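PDB 4L9P: CaaX farnesyltransferase beta subunit Ram1 from Aspergillus fumigatus, which probably transfers, together with its alpha subunit, a farnesyl group from farnesyl diphosphate to the cysteine fourth from the C-terminus of target proteins, using zinc. Local coordinates for residues S95-K100 with K362-C367. Residues are numbered along the deposited sequence; the frame is centred on the assembly and turned at random.
Sequences SETVNK and KLVDGC. With ZN (zinc ion), chain J; FII ([(3,7,11-trimethyl-dodeca-2,6,10-trienyloxycarbamoyl)-methyl]-phosphonic acid), chain Q.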
ATOM      1  N   SER B  95      11.681 -18.051  -8.941  0.51  8.62           N
ATOM      2  CA  SER B  95      12.276 -19.353  -8.670  0.51 10.14           C
ATOM      3  C   SER B  95      13.263 -19.298  -7.536  0.51 10.27           C
ATOM      4  O   SER B  95      13.267 -20.179  -6.664  0.51 10.72           O
ATOM      5  CB  SER B  95      12.960 -19.844  -9.938  0.51 12.11           C
ATOM      6  OG  SER B  95      11.954 -20.331 -10.794  0.51 14.96           O
ATOM      7  N   GLU B  96      14.087 -18.262  -7.490  1.00 10.23           N
ATOM      8  CA  GLU B  96      15.013 -18.107  -6.372  1.00  9.78           C
ATOM      9  C   GLU B  96      14.275 -17.972  -5.049  1.00  9.26           C
ATOM     10  O   GLU B  96      14.696 -18.515  -4.047  1.00 10.27           O
ATOM     11  CB  GLU B  96      15.892 -16.890  -6.578  1.00 13.15           C
ATOM     12  CG  GLU B  96      16.905 -17.061  -7.717  1.00 19.17           C
ATOM     13  CD  GLU B  96      17.720 -15.798  -7.980  1.00 24.79           C
ATOM     14  OE1 GLU B  96      17.566 -14.807  -7.240  1.00 26.57           O
ATOM     15  OE2 GLU B  96      18.532 -15.827  -8.954  1.00 26.87           O
ATOM     16  N   THR B  97      13.165 -17.247  -5.056  1.00  8.52           N
ATOM     17  CA  THR B  97      12.431 -17.037  -3.831  1.00  7.60           C
ATOM     18  C   THR B  97      11.801 -18.352  -3.380  1.00  7.64           C
ATOM     19  O   THR B  97      11.843 -18.705  -2.186  1.00  7.94           O
ATOM     20  CB  THR B  97      11.322 -15.957  -4.077  1.00  7.75           C
ATOM     21  OG1 THR B  97      11.953 -14.730  -4.460  1.00  9.22           O
ATOM     22  CG2 THR B  97      10.508 -15.679  -2.780  1.00  8.45           C
ATOM     23  N   VAL B  98      11.176 -19.069  -4.284  1.00  7.67           N
ATOM     24  CA  VAL B  98      10.642 -20.393  -3.931  1.00  9.76           C
ATOM     25  C   VAL B  98      11.703 -21.300  -3.365  1.00 10.45           C
ATOM     26  O   VAL B  98      11.478 -21.980  -2.340  1.00 10.60           O
ATOM     27  CB  VAL B  98       9.920 -21.046  -5.151  1.00  9.54           C
ATOM     28  CG1 VAL B  98       9.674 -22.552  -4.892  1.00 10.46           C
ATOM     29  CG2 VAL B  98       8.597 -20.322  -5.465  1.00  9.13           C
ATOM     30  N   ASN B  99      12.868 -21.308  -3.967  1.00  9.75           N
ATOM     31  CA  ASN B  99      13.906 -22.224  -3.487  1.00 11.21           C
ATOM     32  C   ASN B  99      14.466 -21.833  -2.160  1.00 11.16           C
ATOM     33  O   ASN B  99      14.845 -22.743  -1.367  1.00 12.20           O
ATOM     34  CB  ASN B  99      15.012 -22.320  -4.519  1.00 13.48           C
ATOM     35  CG  ASN B  99      14.540 -23.028  -5.777  1.00 17.20           C
ATOM     36  OD1 ASN B  99      13.509 -23.713  -5.742  1.00 19.39           O
ATOM     37  ND2 ASN B  99      15.208 -22.806  -6.896  1.00 18.35           N
ATOM     38  N   LYS B 100      14.519 -20.559  -1.826  1.00 11.33           N
ATOM     39  CA  LYS B 100      14.872 -20.147  -0.467  1.00 12.03           C
ATOM     40  C   LYS B 100      13.792 -20.488   0.570  1.00 10.79           C
ATOM     41  O   LYS B 100      14.102 -20.830   1.733  1.00 12.51           O
ATOM     42  CB  LYS B 100      15.151 -18.651  -0.406  1.00 14.02           C
ATOM     43  CG  LYS B 100      16.450 -18.223  -1.094  1.00 17.84           C
ATOM     44  CD  LYS B 100      16.610 -16.703  -1.030  1.00 21.84           C
ATOM     45  CE  LYS B 100      17.816 -16.299  -1.900  1.00 25.48           C
ATOM     46  NZ  LYS B 100      18.114 -14.855  -1.985  1.00 28.47           N
ATOM     47  N   LYS B 362       5.186  -9.903  -9.079  1.00  4.22           N
ATOM     48  CA  LYS B 362       6.298  -9.601  -8.177  1.00  3.72           C
ATOM     49  C   LYS B 362       6.301 -10.607  -7.020  1.00  3.57           C
ATOM     50  O   LYS B 362       5.589 -11.634  -7.116  1.00  5.41           O
ATOM     51  CB  LYS B 362       6.273  -8.126  -7.723  1.00  3.55           C
ATOM     52  CG  LYS B 362       6.490  -7.173  -8.936  1.00  4.40           C
ATOM     53  CD  LYS B 362       7.148  -5.901  -8.542  1.00  4.89           C
ATOM     54  CE  LYS B 362       8.636  -6.131  -8.359  1.00  5.98           C
ATOM     55  NZ  LYS B 362       9.334  -5.002  -7.667  1.00  6.55           N
ATOM     56  N   LEU B 363       7.108 -10.375  -6.005  1.00  3.40           N
ATOM     57  CA  LEU B 363       7.404 -11.471  -5.056  1.00  2.77           C
ATOM     58  C   LEU B 363       6.619 -11.299  -3.769  1.00  3.70           C
ATOM     59  O   LEU B 363       6.266 -10.195  -3.342  1.00  4.17           O
ATOM     60  CB  LEU B 363       8.892 -11.413  -4.700  1.00  3.82           C
ATOM     61  CG  LEU B 363       9.872 -11.552  -5.880  1.00  4.89           C
ATOM     62  CD1 LEU B 363      11.308 -11.397  -5.384  1.00  6.62           C
ATOM     63  CD2 LEU B 363       9.681 -12.888  -6.581  1.00  5.30           C
ATOM     64  N   VAL B 364       6.466 -12.428  -3.085  1.00  3.46           N
ATOM     65  CA  VAL B 364       5.913 -12.343  -1.716  1.00  3.56           C
ATOM     66  C   VAL B 364       6.780 -11.506  -0.775  1.00  4.18           C
ATOM     67  O   VAL B 364       7.994 -11.365  -0.970  1.00  3.93           O
ATOM     68  CB  VAL B 364       5.687 -13.746  -1.115  1.00  5.05           C
ATOM     69  CG1 VAL B 364       4.645 -14.516  -1.945  1.00  6.17           C
ATOM     70  CG2 VAL B 364       7.007 -14.506  -0.934  1.00  5.83           C
ATOM     71  N   ASP B 365       6.158 -10.959   0.275  1.00  3.57           N
ATOM     72  CA  ASP B 365       6.880 -10.187   1.283  1.00  3.02           C
ATOM     73  C   ASP B 365       6.013 -10.149   2.533  1.00  2.55           C
ATOM     74  O   ASP B 365       4.798  -9.906   2.469  1.00  4.14           O
ATOM     75  CB  ASP B 365       7.100  -8.742   0.685  1.00  4.18           C
ATOM     76  CG  ASP B 365       7.663  -7.769   1.631  1.00  3.47           C
ATOM     77  OD1 ASP B 365       7.727  -7.963   2.870  1.00  3.19           O
ATOM     78  OD2 ASP B 365       8.123  -6.711   1.165  1.00  4.79           O
ATOM     79  N   GLY B 366       6.651 -10.481   3.644  1.00  2.48           N
ATOM     80  CA  GLY B 366       5.929 -10.537   4.917  1.00  4.13           C
ATOM     81  C   GLY B 366       5.213  -9.247   5.285  1.00  3.50           C
ATOM     82  O   GLY B 366       4.236  -9.315   6.064  1.00  4.41           O
ATOM     83  N   CYS B 367       5.627  -8.053   4.799  1.00  3.35           N
ATOM     84  CA  CYS B 367       4.853  -6.877   5.251  1.00  2.60           C
ATOM     85  C   CYS B 367       3.441  -6.828   4.621  1.00  3.27           C
ATOM     86  O   CYS B 367       2.531  -6.203   5.197  1.00  3.52           O
ATOM     87  CB  CYS B 367       5.615  -5.535   5.023  1.00  3.38           C
ATOM     88  SG  CYS B 367       5.879  -5.135   3.195  1.00  4.27           S
TER
HETATM   89 ZN    ZN J 601       8.172  -5.436   2.739  1.00  5.22          ZN
HETATM   90  C1  FII Q 608       0.033   4.043   5.483  1.00 11.11           C
HETATM   91  C2  FII Q 608       1.157   3.895   4.493  1.00 10.84           C
HETATM   92  C6  FII Q 608       2.178   4.953   4.529  1.00 12.73           C
HETATM   93  C10 FII Q 608       0.956   2.985   3.352  1.00 10.00           C
HETATM   94  C11 FII Q 608       1.968   2.802   2.221  1.00  9.72           C
HETATM   95  C12 FII Q 608       2.767   1.500   2.522  1.00  8.89           C
HETATM   96  C15 FII Q 608       3.509   0.850   1.358  1.00 10.93           C
HETATM   97  C18 FII Q 608       4.309  -0.424   1.600  1.00 11.22           C
HETATM   98  C22 FII Q 608       3.768   1.739   0.184  1.00 14.30           C
HETATM   99  C23 FII Q 608       4.156   1.003  -1.089  1.00 17.67           C
HETATM  100  C24 FII Q 608       4.648   1.928  -2.136  1.00 15.94           C
HETATM  101  C27 FII Q 608       5.426   1.184  -3.173  1.00 12.41           C
HETATM  102  C30 FII Q 608       4.605   0.659  -4.337  1.00 12.96           C
HETATM  103  C34 FII Q 608       6.839   1.610  -3.311  1.00 12.41           C
HETATM  104  C35 FII Q 608       7.709   1.186  -4.477  1.00 13.03           C
HETATM  105  O36 FII Q 608       8.758   0.339  -4.045  1.00 11.83           O
HETATM  106  N42 FII Q 608       8.376  -0.782  -3.359  1.00 10.47           N
HETATM  107  C43 FII Q 608       8.392  -1.931  -4.162  1.00  7.89           C
HETATM  108  O44 FII Q 608       8.664  -1.952  -5.372  1.00  8.17           O
HETATM  109  C45 FII Q 608       8.053  -3.197  -3.388  1.00  5.97           C
HETATM  110  P46 FII Q 608       7.146  -4.483  -4.395  1.00  4.74           P
HETATM  111  O49 FII Q 608       6.064  -3.757  -5.102  1.00  5.05           O
HETATM  112  O50 FII Q 608       8.146  -5.174  -5.270  1.00  7.34           O
HETATM  113  O51 FII Q 608       6.609  -5.420  -3.294  1.00  5.07           O
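Thr97 of helix 89-105 meets Leu363 and Val364 of the loop that carries zinc ligands. The tight part is the forked end of Leu363. Thr97 OG1 points at this fork, almost equally far from its methyls, 3.5 Å from Leu363 CD1 and 3.6 Å from Leu363 CD2. With OG1 anti to the carbonyl carbon (chi1 -61°), the hydroxyl turns back along its helix to hydrogen-bond Leu93 O and still faces Leu363. Against these methyls the oxygen makes only van der Waals contact. The looser part is methyl on methyl: Thr97 CG2 lies 4.1 Å from Val364 CG2. Thr97 and Val364 are buried, but Leu363 is partly exposed, and Glu96 and Lys100 face solvent. Within the alpha-alpha toroid fold of prenyltransferase beta subunits, this loop leads into helix 368-371 and forms one wall of the active site. Away from helix 89-105 it turns polar groups to the zinc and to FII. Asp365 binds the zinc ion through both oxygens, unevenly: OD2 is 2.0 Å from the metal and OD1 2.6 Å. OD1 also accepts a nearly straight capping bond from Cys367 N (173°), which reaches it from above the carboxylate plane. Cys367 SG binds the zinc at 2.4 Å; His433 and the bound peptide complete the site. Lys362 NZ donates to phosphonate oxygen O50 of FII at 2.7 Å, alongside Arg359, which also hydrogen-bonds FII.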